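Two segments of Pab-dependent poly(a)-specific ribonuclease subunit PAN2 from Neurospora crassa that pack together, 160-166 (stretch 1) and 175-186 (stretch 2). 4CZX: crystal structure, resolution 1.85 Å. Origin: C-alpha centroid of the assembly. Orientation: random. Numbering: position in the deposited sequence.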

# COMPACT_ATOMS: atom_id res chain seq x y z
N LYS A 160 -16.55 31.97 -22.49
CA LYS A 160 -17.77 31.29 -22.93
C LYS A 160 -18.18 31.74 -24.32
O LYS A 160 -18.21 32.94 -24.63
CB LYS A 160 -18.92 31.50 -21.94
CG LYS A 160 -20.24 30.85 -22.39
CD LYS A 160 -21.21 30.61 -21.24
CE LYS A 160 -22.58 30.11 -21.74
NZ LYS A 160 -23.50 29.78 -20.60
N MET A 161 -18.50 30.76 -25.16
CA MET A 161 -18.95 30.99 -26.52
C MET A 161 -20.46 31.17 -26.59
O MET A 161 -21.21 30.34 -26.09
CB MET A 161 -18.53 29.80 -27.40
CG MET A 161 -19.03 29.86 -28.82
SD MET A 161 -18.43 31.29 -29.75
CE MET A 161 -19.27 31.00 -31.31
N SER A 162 -20.89 32.28 -27.18
CA SER A 162 -22.29 32.45 -27.54
C SER A 162 -22.32 32.86 -29.00
O SER A 162 -22.20 32.02 -29.89
CB SER A 162 -22.99 33.48 -26.66
OG SER A 162 -22.25 34.69 -26.56
N ARG A 163 -22.47 34.17 -29.23
CA ARG A 163 -22.32 34.75 -30.56
C ARG A 163 -20.83 34.91 -30.86
O ARG A 163 -20.38 34.72 -31.99
CB ARG A 163 -23.04 36.10 -30.64
CG ARG A 163 -23.08 36.69 -32.04
CD ARG A 163 -23.70 38.09 -32.07
NE ARG A 163 -25.04 38.14 -31.50
CZ ARG A 163 -26.16 38.26 -32.22
NH1 ARG A 163 -26.09 38.34 -33.54
NH2 ARG A 163 -27.34 38.30 -31.61
N TYR A 164 -20.08 35.26 -29.82
CA TYR A 164 -18.63 35.43 -29.85
C TYR A 164 -18.07 34.73 -28.63
O TYR A 164 -18.83 34.34 -27.75
CB TYR A 164 -18.22 36.91 -29.83
CG TYR A 164 -18.89 37.77 -30.88
CD1 TYR A 164 -18.56 37.64 -32.23
CD2 TYR A 164 -19.84 38.70 -30.53
CE1 TYR A 164 -19.17 38.41 -33.19
CE2 TYR A 164 -20.46 39.49 -31.48
CZ TYR A 164 -20.12 39.34 -32.81
OH TYR A 164 -20.73 40.12 -33.77
N ILE A 165 -16.75 34.61 -28.56
CA ILE A 165 -16.13 34.11 -27.34
C ILE A 165 -15.98 35.28 -26.38
O ILE A 165 -15.25 36.22 -26.64
CB ILE A 165 -14.75 33.47 -27.62
CG1 ILE A 165 -14.92 32.21 -28.47
CG2 ILE A 165 -14.03 33.13 -26.32
CD1 ILE A 165 -13.61 31.62 -28.97
N CYS A 166 -16.71 35.21 -25.26
CA CYS A 166 -16.64 36.27 -24.27
C CYS A 166 -15.62 35.88 -23.22
O CYS A 166 -15.74 34.84 -22.55
CB CYS A 166 -18.00 36.54 -23.65
SG CYS A 166 -19.25 36.99 -24.88
N ASN A 175 -12.91 40.82 -22.89
CA ASN A 175 -12.57 40.85 -24.32
C ASN A 175 -13.59 40.05 -25.12
O ASN A 175 -13.91 38.92 -24.76
CB ASN A 175 -11.17 40.29 -24.58
CG ASN A 175 -10.07 41.19 -24.05
OD1 ASN A 175 -10.27 42.39 -23.86
ND2 ASN A 175 -8.91 40.61 -23.82
N ILE A 176 -14.11 40.65 -26.19
CA ILE A 176 -15.00 39.93 -27.08
C ILE A 176 -14.17 39.43 -28.26
O ILE A 176 -13.70 40.22 -29.08
CB ILE A 176 -16.15 40.82 -27.54
CG1 ILE A 176 -16.86 41.40 -26.32
CG2 ILE A 176 -17.14 40.04 -28.43
CD1 ILE A 176 -17.82 42.50 -26.65
N LEU A 177 -14.00 38.12 -28.33
CA LEU A 177 -13.10 37.51 -29.30
C LEU A 177 -13.83 36.91 -30.49
O LEU A 177 -14.85 36.23 -30.33
CB LEU A 177 -12.27 36.41 -28.64
CG LEU A 177 -11.54 36.69 -27.33
CD1 LEU A 177 -10.78 35.43 -26.93
CD2 LEU A 177 -10.59 37.86 -27.50
N ASP A 178 -13.31 37.16 -31.68
CA ASP A 178 -13.81 36.51 -32.88
C ASP A 178 -13.64 35.00 -32.69
O ASP A 178 -12.55 34.52 -32.38
CB ASP A 178 -13.08 37.00 -34.12
CG ASP A 178 -13.65 36.42 -35.40
OD1 ASP A 178 -13.39 35.22 -35.67
OD2 ASP A 178 -14.35 37.15 -36.12
N PRO A 179 -14.73 34.23 -32.85
CA PRO A 179 -14.66 32.80 -32.56
C PRO A 179 -13.87 32.00 -33.60
O PRO A 179 -13.48 30.87 -33.32
CB PRO A 179 -16.13 32.37 -32.55
CG PRO A 179 -16.81 33.35 -33.45
CD PRO A 179 -16.09 34.66 -33.24
N ILE A 180 -13.64 32.59 -34.76
CA ILE A 180 -12.91 31.94 -35.84
C ILE A 180 -11.41 32.23 -35.74
O ILE A 180 -10.59 31.33 -35.87
CB ILE A 180 -13.43 32.39 -37.23
CG1 ILE A 180 -14.94 32.12 -37.37
CG2 ILE A 180 -12.67 31.69 -38.35
CD1 ILE A 180 -15.59 32.78 -38.62
N THR A 181 -11.06 33.50 -35.50
CA THR A 181 -9.66 33.93 -35.51
C THR A 181 -9.08 34.19 -34.12
O THR A 181 -7.86 34.31 -33.97
CB THR A 181 -9.48 35.22 -36.34
OG1 THR A 181 -10.11 36.32 -35.68
CG2 THR A 181 -10.09 35.05 -37.74
N PHE A 182 -9.96 34.29 -33.12
CA PHE A 182 -9.59 34.60 -31.73
C PHE A 182 -9.03 36.02 -31.55
O PHE A 182 -8.51 36.35 -30.48
CB PHE A 182 -8.60 33.56 -31.19
CG PHE A 182 -9.07 32.14 -31.36
CD1 PHE A 182 -10.17 31.69 -30.65
CD2 PHE A 182 -8.46 31.29 -32.27
CE1 PHE A 182 -10.64 30.39 -30.83
CE2 PHE A 182 -8.92 29.99 -32.44
CZ PHE A 182 -10.02 29.54 -31.72
N THR A 183 -9.15 36.87 -32.57
CA THR A 183 -8.72 38.26 -32.41
C THR A 183 -9.75 39.05 -31.59
O THR A 183 -10.95 38.79 -31.67
CB THR A 183 -8.52 38.97 -33.76
OG1 THR A 183 -9.79 39.25 -34.35
CG2 THR A 183 -7.68 38.12 -34.70
N ILE A 184 -9.26 40.00 -30.81
CA ILE A 184 -10.14 40.86 -30.02
C ILE A 184 -10.93 41.84 -30.90
O ILE A 184 -10.34 42.66 -31.60
CB ILE A 184 -9.34 41.67 -28.99
CG1 ILE A 184 -8.53 40.73 -28.10
CG2 ILE A 184 -10.28 42.56 -28.15
CD1 ILE A 184 -7.51 41.45 -27.21
N LYS A 185 -12.25 41.74 -30.86
CA LYS A 185 -13.11 42.65 -31.61
C LYS A 185 -13.43 43.90 -30.80
O LYS A 185 -13.64 44.98 -31.36
CB LYS A 185 -14.41 41.94 -32.01
CG LYS A 185 -14.21 40.70 -32.86
CD LYS A 185 -15.47 40.33 -33.64
CE LYS A 185 -15.16 40.07 -35.11
NZ LYS A 185 -16.24 39.30 -35.77
N LYS A 186 -13.47 43.75 -29.48
CA LYS A 186 -13.92 44.82 -28.60
C LYS A 186 -13.55 44.51 -27.15
O LYS A 186 -13.61 43.35 -26.74
CB LYS A 186 -15.44 44.99 -28.74
CG LYS A 186 -16.08 45.96 -27.76
CD LYS A 186 -15.92 47.39 -28.21
CE LYS A 186 -17.11 48.23 -27.79
NZ LYS A 186 -16.94 49.66 -28.17

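Neighbouring strands of a β-sheet are held in register by their backbones, but side chains at and just beyond the strand ends can add much to the surface they share, and these two segments of PAN2 illustrate the principle well. The backbone link is short. Ile165 and Leu177 form an antiparallel, hydrogen-bonded pair: Ile165 N donates to Leu177 O at 3.1 Å, and Leu177 N returns the bond to Ile165 O at 2.8 Å, the second being the straighter of the two. The next pair, Cys166 with Ile176, is non-hydrogen-bonded across this interface; Ile176 instead directs its N and O to Lys186 and Lys185 in the other arm of its own hairpin.

Ile165 has the largest area covered by the opposite stretch. As expected for directly paired residues, the side chains of Ile165 and Leu177 share a sheet face; Ile165 CB and Leu177 CB come within 4.0 Å. Ile165 CD1 reaches the edge of the Phe182 ring, 3.7 Å from Phe182 CE1, and Ile165 CG1 lies 4.3 Å from Pro179 CB. These are apolar contacts, which bury hydrocarbon without demanding precise direction.

Tyr164, just before the strand, has the next largest area covered, followed closely by Pro179. Tyr164 CB packs 3.6 Å from Ile176 CG2, while Tyr164 CD1 lies 4.0 Å from Pro179 CD, placing the proline at the edge of the ring. Lys185 NZ approaches Tyr164 CE1 to 4.0 Å, obliquely, but the charge of Lys185 is met within its own stretch by a salt bridge from Lys185 NZ to Asp178 OD2 at 2.9 Å.

Pro179 completes the trio. Its CA-to-CB bond points toward stretch 1, and Pro179 CB lies 3.6 Å from Met161 CE. Packing thus continues beyond the last backbone hydrogen bond between the stretches, largely through apolar contact.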